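Local coordinates for type III secretion system effector protein ExoU (Pseudomonas fluorescens, PDB 4QMK), which is probably a patatin-like phospholipase A2 toxin, exported by type III secretion and directed to the plasma membrane by a phosphatidylinositol 4,5-bisphosphate-binding domain, at residues V85-E89 / D118-T123; E380-P386 / T421-H425; I569-A573 / A608-F614; I621-Y625 / T640-K645. All coordinates share one frame; numbering follows the deposited sequence.

Interaction 1: V85-E89 / D118-T123; sequences VQALE and DAKAFT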
# COMPACT_ATOMS: atom_id res chain seq x y z
N VAL A 85 -10.81 27.24 -19.29
CA VAL A 85 -11.89 26.71 -18.47
C VAL A 85 -13.21 27.50 -18.63
O VAL A 85 -14.32 26.92 -18.55
CB VAL A 85 -11.51 26.75 -17.00
CG1 VAL A 85 -12.65 26.18 -16.14
CG2 VAL A 85 -10.22 26.01 -16.79
N GLN A 86 -13.10 28.82 -18.84
CA GLN A 86 -14.27 29.61 -19.10
C GLN A 86 -14.96 29.07 -20.34
O GLN A 86 -16.15 28.78 -20.31
CB GLN A 86 -13.89 31.09 -19.27
CG GLN A 86 -13.39 31.73 -18.00
CD GLN A 86 -12.44 32.89 -18.27
OE1 GLN A 86 -12.53 33.56 -19.31
NE2 GLN A 86 -11.57 33.19 -17.30
N ALA A 87 -14.20 28.91 -21.41
CA ALA A 87 -14.70 28.35 -22.69
C ALA A 87 -15.36 27.00 -22.51
O ALA A 87 -16.39 26.77 -23.09
CB ALA A 87 -13.58 28.22 -23.69
N LEU A 88 -14.78 26.11 -21.72
CA LEU A 88 -15.42 24.79 -21.52
C LEU A 88 -16.78 24.87 -20.82
O LEU A 88 -17.75 24.26 -21.25
CB LEU A 88 -14.53 23.84 -20.76
CG LEU A 88 -13.37 23.28 -21.57
CD1 LEU A 88 -12.40 22.59 -20.64
CD2 LEU A 88 -13.86 22.32 -22.63
N GLU A 89 -16.84 25.67 -19.76
CA GLU A 89 -18.03 25.77 -18.93
C GLU A 89 -19.13 26.51 -19.66
O GLU A 89 -20.26 26.03 -19.75
CB GLU A 89 -17.67 26.50 -17.63
CG GLU A 89 -18.50 26.12 -16.43
CD GLU A 89 -18.09 26.93 -15.21
OE1 GLU A 89 -18.32 28.16 -15.20
OE2 GLU A 89 -17.55 26.32 -14.25
N ASP A 118 -14.78 25.51 -10.29
CA ASP A 118 -15.42 26.13 -11.45
C ASP A 118 -14.52 27.24 -12.06
O ASP A 118 -13.49 27.63 -11.50
CB ASP A 118 -16.85 26.63 -11.13
CG ASP A 118 -16.90 27.95 -10.29
OD1 ASP A 118 -15.91 28.70 -10.11
OD2 ASP A 118 -18.02 28.25 -9.81
N ALA A 119 -14.94 27.77 -13.19
CA ALA A 119 -14.14 28.71 -13.93
C ALA A 119 -13.80 29.95 -13.14
O ALA A 119 -12.66 30.43 -13.15
CB ALA A 119 -14.85 29.07 -15.23
N LYS A 120 -14.79 30.48 -12.47
CA LYS A 120 -14.64 31.72 -11.74
C LYS A 120 -13.65 31.57 -10.57
O LYS A 120 -12.69 32.32 -10.48
CB LYS A 120 -16.03 32.16 -11.36
CG LYS A 120 -16.97 31.86 -12.54
CD LYS A 120 -17.96 32.97 -12.85
CE LYS A 120 -18.69 32.71 -14.16
NZ LYS A 120 -19.66 33.79 -14.45
N ALA A 121 -13.87 30.57 -9.72
CA ALA A 121 -12.97 30.29 -8.60
C ALA A 121 -11.56 30.08 -9.14
O ALA A 121 -10.61 30.71 -8.69
CB ALA A 121 -13.44 29.05 -7.87
N PHE A 122 -11.47 29.22 -10.16
CA PHE A 122 -10.20 28.95 -10.82
C PHE A 122 -9.51 30.20 -11.40
O PHE A 122 -8.29 30.31 -11.35
CB PHE A 122 -10.36 27.87 -11.93
CG PHE A 122 -9.05 27.47 -12.54
CD1 PHE A 122 -8.20 26.66 -11.85
CD2 PHE A 122 -8.66 27.96 -13.76
CE1 PHE A 122 -6.97 26.31 -12.37
CE2 PHE A 122 -7.45 27.59 -14.32
CZ PHE A 122 -6.59 26.77 -13.62
N THR A 123 -10.26 31.10 -11.99
CA THR A 123 -9.68 32.34 -12.53
C THR A 123 -9.14 33.22 -11.41
O THR A 123 -8.02 33.74 -11.49
CB THR A 123 -10.73 33.16 -13.31
OG1 THR A 123 -11.48 32.28 -14.18
CG2 THR A 123 -10.06 34.24 -14.10
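E89 meets the first turn of helix 119-127 at D118, whose CB lies 3.2 Å from E89 OE2. D118 is the N-cap of that helix: its OD1 accepts from A121 N in a nearly straight bond (169°) directed almost along the C-O axis. A119 is the residue most enclosed by helix 81-90. Its backbone N donates to E89 OE2 at 3.2 Å, reaching the oxygen from above the carboxylate plane rather than within it, while its methyl packs on V85, with CG1 to CB at 3.7 Å. With D118 and E89 each accepting from an amide, two carboxylates serve the N-H groups at the helix start, where the dipole should welcome negative charge. V85 holds CG1 anti to its backbone N (chi1 -179°), which leaves CG2 to meet the F122 ring obliquely, 3.9 Å from CD2. The next residue, T123, accepts through OG1 from Q86 NE2 at 3.3 Å, the hydroxyl lying close to the amide plane of Q86. The polar ends of Q86 and E89 therefore flank a small apolar centre. Antiparallel axes (175°, 9.8 Å apart at closest) and a CA-CA distance of 5.2 Å between Q86 and A119 document close helix-helix packing inside the patatin-like phospholipase domain, beside helix 107-114, which follows the probable nucleophile elbow.

Interaction 2: E380-P386 / T421-H425; sequences EQTVTLP and TVSGH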
# COMPACT_ATOMS: atom_id res chain seq x y z
N GLU A 380 -5.53 16.84 -34.26
CA GLU A 380 -6.83 17.45 -34.52
C GLU A 380 -7.49 17.85 -33.19
O GLU A 380 -8.32 18.79 -33.14
CB GLU A 380 -7.75 16.46 -35.22
CG GLU A 380 -7.48 16.27 -36.72
CD GLU A 380 -8.13 15.00 -37.29
OE1 GLU A 380 -8.91 14.32 -36.58
OE2 GLU A 380 -7.85 14.65 -38.46
N GLN A 381 -7.14 17.13 -32.13
CA GLN A 381 -7.72 17.37 -30.85
C GLN A 381 -6.90 18.32 -30.00
O GLN A 381 -7.17 18.48 -28.81
CB GLN A 381 -7.88 16.04 -30.14
CG GLN A 381 -9.06 15.27 -30.72
CD GLN A 381 -9.03 13.78 -30.42
OE1 GLN A 381 -9.04 13.35 -29.27
NE2 GLN A 381 -9.07 13.01 -31.45
N THR A 382 -5.88 18.91 -30.60
CA THR A 382 -4.96 19.75 -29.88
C THR A 382 -5.32 21.19 -30.12
O THR A 382 -5.61 21.54 -31.26
CB THR A 382 -3.53 19.52 -30.39
OG1 THR A 382 -3.12 18.19 -30.05
CG2 THR A 382 -2.60 20.51 -29.82
N VAL A 383 -5.31 22.02 -29.07
CA VAL A 383 -5.54 23.45 -29.24
C VAL A 383 -4.33 24.20 -28.71
O VAL A 383 -3.81 23.91 -27.61
CB VAL A 383 -6.87 23.92 -28.56
CG1 VAL A 383 -6.79 23.81 -27.06
CG2 VAL A 383 -7.23 25.32 -28.96
N THR A 384 -3.89 25.19 -29.48
CA THR A 384 -2.67 25.97 -29.16
C THR A 384 -3.02 27.39 -28.70
O THR A 384 -3.46 28.21 -29.48
CB THR A 384 -1.75 26.03 -30.39
OG1 THR A 384 -1.40 24.67 -30.78
CG2 THR A 384 -0.50 26.78 -30.09
N LEU A 385 -2.86 27.64 -27.42
CA LEU A 385 -3.21 28.92 -26.86
C LEU A 385 -2.18 29.94 -27.34
O LEU A 385 -1.00 29.73 -27.20
CB LEU A 385 -3.24 28.85 -25.34
CG LEU A 385 -4.19 27.83 -24.71
CD1 LEU A 385 -4.24 28.10 -23.21
CD2 LEU A 385 -5.59 27.90 -25.30
N PRO A 386 -2.64 31.04 -27.92
CA PRO A 386 -1.73 32.06 -28.42
C PRO A 386 -1.10 32.91 -27.31
O PRO A 386 -1.76 33.26 -26.34
CB PRO A 386 -2.64 32.93 -29.28
CG PRO A 386 -3.95 32.86 -28.59
CD PRO A 386 -4.05 31.45 -28.08
N THR A 421 -9.90 31.13 -28.42
CA THR A 421 -9.25 30.13 -29.22
C THR A 421 -9.92 28.78 -28.98
O THR A 421 -10.31 28.09 -29.90
CB THR A 421 -7.75 30.08 -28.88
OG1 THR A 421 -7.13 31.31 -29.26
CG2 THR A 421 -7.05 28.99 -29.65
N VAL A 422 -10.10 28.46 -27.72
CA VAL A 422 -10.70 27.23 -27.33
C VAL A 422 -12.16 27.14 -27.79
O VAL A 422 -12.59 26.07 -28.31
CB VAL A 422 -10.59 27.05 -25.85
CG1 VAL A 422 -11.45 25.91 -25.36
CG2 VAL A 422 -9.14 26.84 -25.48
N SER A 423 -12.93 28.22 -27.59
CA SER A 423 -14.31 28.28 -28.10
C SER A 423 -14.27 28.00 -29.60
O SER A 423 -15.09 27.25 -30.11
CB SER A 423 -14.95 29.67 -27.89
OG SER A 423 -15.50 29.81 -26.60
N GLY A 424 -13.31 28.62 -30.30
CA GLY A 424 -13.18 28.41 -31.75
C GLY A 424 -12.90 26.95 -32.05
O GLY A 424 -13.48 26.36 -32.93
N HIS A 425 -12.04 26.36 -31.23
CA HIS A 425 -11.68 25.02 -31.45
C HIS A 425 -12.88 24.09 -31.19
O HIS A 425 -13.15 23.18 -31.95
CB HIS A 425 -10.52 24.68 -30.55
CG HIS A 425 -10.08 23.27 -30.69
ND1 HIS A 425 -10.57 22.26 -29.90
CD2 HIS A 425 -9.23 22.68 -31.56
CE1 HIS A 425 -10.02 21.11 -30.26
NE2 HIS A 425 -9.23 21.34 -31.28
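V383 lies across the imidazole of H425: its CB sits over one face, 4.1 Å from the ring centroid and 18° off the normal, a CH-pi contact displaced toward the ring's rim. This is helix-on-sheet packing of the patatin-like alpha/beta fold, in which helix 408-431 covers strand 382-389 of the mixed sheet, with the short axes 8.7 Å apart and running nearly antiparallel (157°). The strand is held to its parallel neighbour 332-337 by backbone bonds, for example from V383 to I334 and K336.

V383 spreads its two methyls over the helix. CG2 stands anti to the backbone N and contacts both H425 CB and T421 CG2, while CG1 contacts V422 CG2. Further along the strand L385 brings CD2 to within 3.7 Å of V422 CG2. V422 also touches M84 and A87, so the helix is sandwiched between the strand and helix 81-90. At the end of the strand the P386 ring brings CD to within 3.3 Å of T421 OG1; that hydroxyl is already hydrogen-bonded to Q417 O within its own helix.

The polar anchor lies at the other end of the contact. With CG anti to the backbone N, the H425 ring reaches E380, the last residue of helix 374-380, and serves a carbonyl at that helix's C-terminal end. NE2 donates to E380 O over 3.3 Å, the acceptor tilted 15° from the ring plane.

Interaction 3: I569-A573 / A608-F614; sequences IGVKA and ATTPAEF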
# COMPACT_ATOMS: atom_id res chain seq x y z
N ILE A 569 -1.67 -8.58 -22.91
CA ILE A 569 -0.42 -8.45 -23.63
C ILE A 569 -0.33 -7.07 -24.15
O ILE A 569 0.71 -6.44 -24.06
CB ILE A 569 -0.35 -9.40 -24.83
CG1 ILE A 569 -0.39 -10.84 -24.36
CG2 ILE A 569 0.93 -9.18 -25.66
CD1 ILE A 569 0.77 -11.23 -23.47
N GLY A 570 -1.42 -6.57 -24.66
CA GLY A 570 -1.48 -5.17 -25.10
C GLY A 570 -1.03 -4.23 -23.97
O GLY A 570 -0.24 -3.36 -24.19
N VAL A 571 -1.47 -4.48 -22.76
CA VAL A 571 -1.16 -3.66 -21.63
C VAL A 571 0.30 -3.86 -21.21
O VAL A 571 0.97 -2.89 -20.84
CB VAL A 571 -2.13 -3.93 -20.47
CG1 VAL A 571 -1.58 -3.48 -19.14
CG2 VAL A 571 -3.46 -3.30 -20.79
N LYS A 572 0.81 -5.09 -21.29
CA LYS A 572 2.21 -5.28 -20.96
C LYS A 572 3.09 -4.55 -21.95
O LYS A 572 4.15 -4.07 -21.59
CB LYS A 572 2.61 -6.73 -20.86
CG LYS A 572 2.29 -7.33 -19.51
CD LYS A 572 2.74 -8.77 -19.40
CE LYS A 572 2.35 -9.34 -18.04
NZ LYS A 572 0.87 -9.33 -17.81
N ALA A 573 2.67 -4.51 -23.20
CA ALA A 573 3.46 -3.91 -24.25
C ALA A 573 3.57 -2.39 -23.99
O ALA A 573 4.61 -1.80 -24.16
CB ALA A 573 2.82 -4.21 -25.60
N ALA A 608 1.38 -7.13 -31.07
CA ALA A 608 1.48 -8.36 -30.33
C ALA A 608 0.22 -8.78 -29.58
O ALA A 608 -0.31 -8.02 -28.76
CB ALA A 608 2.59 -8.20 -29.34
N THR A 609 -0.22 -10.02 -29.79
CA THR A 609 -1.43 -10.52 -29.12
C THR A 609 -1.20 -11.69 -28.17
O THR A 609 -2.09 -12.06 -27.43
CB THR A 609 -2.48 -10.91 -30.14
OG1 THR A 609 -2.00 -12.03 -30.91
CG2 THR A 609 -2.78 -9.73 -31.05
N THR A 610 -0.00 -12.23 -28.15
CA THR A 610 0.29 -13.42 -27.36
C THR A 610 1.62 -13.25 -26.67
O THR A 610 2.40 -12.36 -27.03
CB THR A 610 0.44 -14.64 -28.28
OG1 THR A 610 1.44 -14.34 -29.25
CG2 THR A 610 -0.87 -14.96 -29.00
N PRO A 611 1.88 -14.11 -25.68
CA PRO A 611 3.16 -14.12 -25.01
C PRO A 611 4.30 -14.41 -26.01
O PRO A 611 5.40 -13.80 -25.91
CB PRO A 611 3.02 -15.27 -24.02
CG PRO A 611 1.55 -15.38 -23.74
CD PRO A 611 0.86 -14.93 -24.99
N ALA A 612 4.07 -15.32 -26.96
CA ALA A 612 5.13 -15.68 -27.92
C ALA A 612 5.57 -14.47 -28.74
O ALA A 612 6.78 -14.24 -28.93
CB ALA A 612 4.69 -16.81 -28.83
N GLU A 613 4.60 -13.73 -29.24
CA GLU A 613 4.92 -12.55 -30.02
C GLU A 613 5.60 -11.47 -29.13
O GLU A 613 6.60 -10.88 -29.53
CB GLU A 613 3.66 -12.00 -30.66
CG GLU A 613 3.04 -12.96 -31.66
CD GLU A 613 1.59 -12.67 -31.95
OE1 GLU A 613 1.10 -11.56 -31.66
OE2 GLU A 613 0.93 -13.58 -32.50
N PHE A 614 5.08 -11.24 -27.95
CA PHE A 614 5.68 -10.29 -27.00
C PHE A 614 7.14 -10.68 -26.75
O PHE A 614 8.02 -9.85 -26.83
CB PHE A 614 4.90 -10.32 -25.69
CG PHE A 614 5.40 -9.40 -24.66
CD1 PHE A 614 5.01 -8.09 -24.63
CD2 PHE A 614 6.24 -9.85 -23.67
CE1 PHE A 614 5.47 -7.24 -23.65
CE2 PHE A 614 6.72 -9.00 -22.69
CZ PHE A 614 6.34 -7.69 -22.69
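I569 and F614 meet because of their first torsions: I569 places CG2 anti to its own backbone N, with CG1 beside that N (chi1 -63°), and F614 throws its ring outward with CG anti to N (chi1 -179°). The branches of I569 then divide the loop and helix start of 608-614 between them. CG2 rests on A608 O at 3.5 Å and reaches F614 CB at 4.1 Å; CG1 lies over T609 O; CD1 arrives at P611, 4.0 Å from CD. One side chain thus spans the approach to helix 611-624, and it carries the largest share of the buried surface.

F614 answers from one turn along. Its CE1 inserts beside helix 555-585, meeting A573 CA in the plane of the ring and K572 CB at 4.0 Å. L605 of helix 592-606 and I649 near the C-terminus also touch F614, which places the ring among several parts of the C-terminal helical domain.

The turn that faces I569 is fixed from within. T610 is the N-cap, its OG1 accepting from E613 N, and E613, its chain extended beyond CG, reaches back along the sequence to T609, where OE1 takes two bonds, from T609 N at 2.8 Å and from T609 OG1, both approaching from the same face of the carboxylate plane.

Across the segments no hydrogen bond is found. The chemistry suggests that this junction rests on van der Waals fit, I569 lying on backbone carbonyls as well as on the apolar A608, P611 and F614, with directional bonding spent inside 608-614.

Interaction 4: I621-Y625 / T640-K645; sequences IVKHY and TVEQAK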
# COMPACT_ATOMS: atom_id res chain seq x y z
N ILE A 621 15.62 -7.59 -28.84
CA ILE A 621 16.34 -6.55 -28.15
C ILE A 621 17.60 -7.19 -27.54
O ILE A 621 18.73 -6.72 -27.69
CB ILE A 621 15.55 -5.96 -26.98
CG1 ILE A 621 14.14 -5.50 -27.38
CG2 ILE A 621 16.28 -4.79 -26.35
CD1 ILE A 621 14.08 -4.60 -28.55
N VAL A 622 17.38 -8.25 -26.81
CA VAL A 622 18.45 -8.96 -26.16
C VAL A 622 19.55 -9.32 -27.14
O VAL A 622 20.71 -9.24 -26.81
CB VAL A 622 17.97 -10.27 -25.51
CG1 VAL A 622 19.17 -11.12 -25.12
CG2 VAL A 622 17.08 -10.00 -24.29
N LYS A 623 19.16 -9.73 -28.34
CA LYS A 623 20.11 -10.19 -29.34
C LYS A 623 20.90 -9.08 -30.07
O LYS A 623 22.08 -9.26 -30.36
CB LYS A 623 19.37 -11.00 -30.36
CG LYS A 623 20.25 -11.69 -31.37
CD LYS A 623 19.43 -12.68 -32.19
CE LYS A 623 20.30 -13.68 -32.95
NZ LYS A 623 19.44 -14.75 -33.58
N HIS A 624 20.26 -7.94 -30.31
CA HIS A 624 20.88 -6.90 -31.10
C HIS A 624 21.20 -5.59 -30.41
O HIS A 624 22.01 -4.83 -30.92
CB HIS A 624 19.98 -6.57 -32.27
CG HIS A 624 19.67 -7.73 -33.14
ND1 HIS A 624 20.51 -8.13 -34.16
CD2 HIS A 624 18.59 -8.54 -33.19
CE1 HIS A 624 19.97 -9.18 -34.77
NE2 HIS A 624 18.81 -9.44 -34.21
N TYR A 625 20.55 -5.28 -29.30
CA TYR A 625 20.82 -4.00 -28.66
C TYR A 625 22.28 -3.95 -28.25
O TYR A 625 22.73 -4.90 -27.69
CB TYR A 625 19.99 -3.85 -27.42
CG TYR A 625 20.15 -2.52 -26.78
CD1 TYR A 625 19.41 -1.48 -27.18
CD2 TYR A 625 21.05 -2.30 -25.76
CE1 TYR A 625 19.54 -0.22 -26.61
CE2 TYR A 625 21.15 -1.08 -25.13
CZ TYR A 625 20.40 -0.03 -25.57
OH TYR A 625 20.49 1.22 -24.98
N THR A 640 19.14 -2.03 -20.44
CA THR A 640 18.16 -2.37 -21.50
C THR A 640 18.02 -3.86 -21.79
O THR A 640 16.89 -4.40 -21.84
CB THR A 640 18.40 -1.61 -22.83
OG1 THR A 640 18.50 -0.20 -22.60
CG2 THR A 640 17.27 -1.81 -23.82
N VAL A 641 19.13 -4.53 -22.04
CA VAL A 641 19.11 -5.93 -22.30
C VAL A 641 18.64 -6.65 -21.06
O VAL A 641 17.87 -7.59 -21.16
CB VAL A 641 20.52 -6.49 -22.76
CG1 VAL A 641 20.53 -8.00 -22.84
CG2 VAL A 641 20.89 -5.92 -24.12
N GLU A 642 19.11 -6.22 -19.90
CA GLU A 642 18.74 -6.86 -18.64
C GLU A 642 17.24 -6.74 -18.38
O GLU A 642 16.58 -7.73 -18.02
CB GLU A 642 19.53 -6.24 -17.50
CG GLU A 642 21.00 -6.61 -17.56
CD GLU A 642 21.16 -8.09 -17.52
OE1 GLU A 642 20.70 -8.65 -16.51
OE2 GLU A 642 21.70 -8.69 -18.50
N GLN A 643 16.69 -5.55 -18.60
CA GLN A 643 15.25 -5.33 -18.46
C GLN A 643 14.47 -6.17 -19.49
O GLN A 643 13.46 -6.80 -19.16
CB GLN A 643 14.93 -3.85 -18.61
CG GLN A 643 15.39 -3.00 -17.43
CD GLN A 643 15.32 -1.51 -17.72
OE1 GLN A 643 16.11 -0.95 -18.51
NE2 GLN A 643 14.40 -0.85 -17.05
N ALA A 644 14.98 -6.23 -20.72
CA ALA A 644 14.32 -7.01 -21.76
C ALA A 644 14.19 -8.46 -21.34
O ALA A 644 13.18 -9.05 -21.60
CB ALA A 644 15.08 -6.92 -23.06
N LYS A 645 15.19 -9.02 -20.65
CA LYS A 645 15.08 -10.40 -20.17
C LYS A 645 14.11 -10.48 -19.01
O LYS A 645 13.21 -11.30 -19.01
CB LYS A 645 16.42 -10.93 -19.69
CG LYS A 645 17.51 -10.93 -20.73
CD LYS A 645 18.80 -11.47 -20.14
CE LYS A 645 19.94 -11.16 -21.06
NZ LYS A 645 21.23 -11.76 -20.60
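Y625 lays its ring against T640 in the C-terminal four-helix bundle, where helix 611-624 packs against the last helix, 639-646. With CG anti to the backbone N (chi1 -176°), the tyrosine ring projects from the end of helix 611-624 to lie beside T640, whose CB stands over one ring face, 3.9 Å from the centroid and 20° off the normal: a CH-pi contact shifted toward the rim. The hydroxyls of both residues are satisfied in a shared polar cluster, Y625 OH bonding Q590 and S584, and T640 OG1 bonding S584 and R254.

The remaining contacts are between aliphatic branches. V641, with CG1 anti to its N (chi1 172°), offers CG2 to Y625 CD2 at 4.0 Å and CG1 to V622. The backbones come closest at this last pair, V622 CA and V641 CA being 5.0 Å apart. I621 sends CG2 to T640 CG2 and its CB to the A644 methyl at 4.1 Å, and A644 also takes V622 CG2 at 3.9 Å. Nearer the surface, the aliphatic part of K645 crosses V622 at about a right angle, its CG 3.7 Å from V622 CG2.

In the fold
Interactions 1 to 4 follow one another in series along the chain and form two pairs. Interactions 1 and 2 have centres about 16 Å apart and touch directly, A87 CB meeting V422 CG1 at 3.6 Å: helix 81-90 and helix 408-431 thereby tie interaction 1 to the mixed sheet of the patatin-like fold. Interactions 3 and 4, also about 16 Å apart between centres, share helix 611-624 in the C-terminal bundle, with nearest atoms about 7 Å apart. The pairs are remote: the centres of interactions 1 and 4 lie about 48 Å apart. This separation is consistent with a catalytic part and a distinct membrane-targeting part.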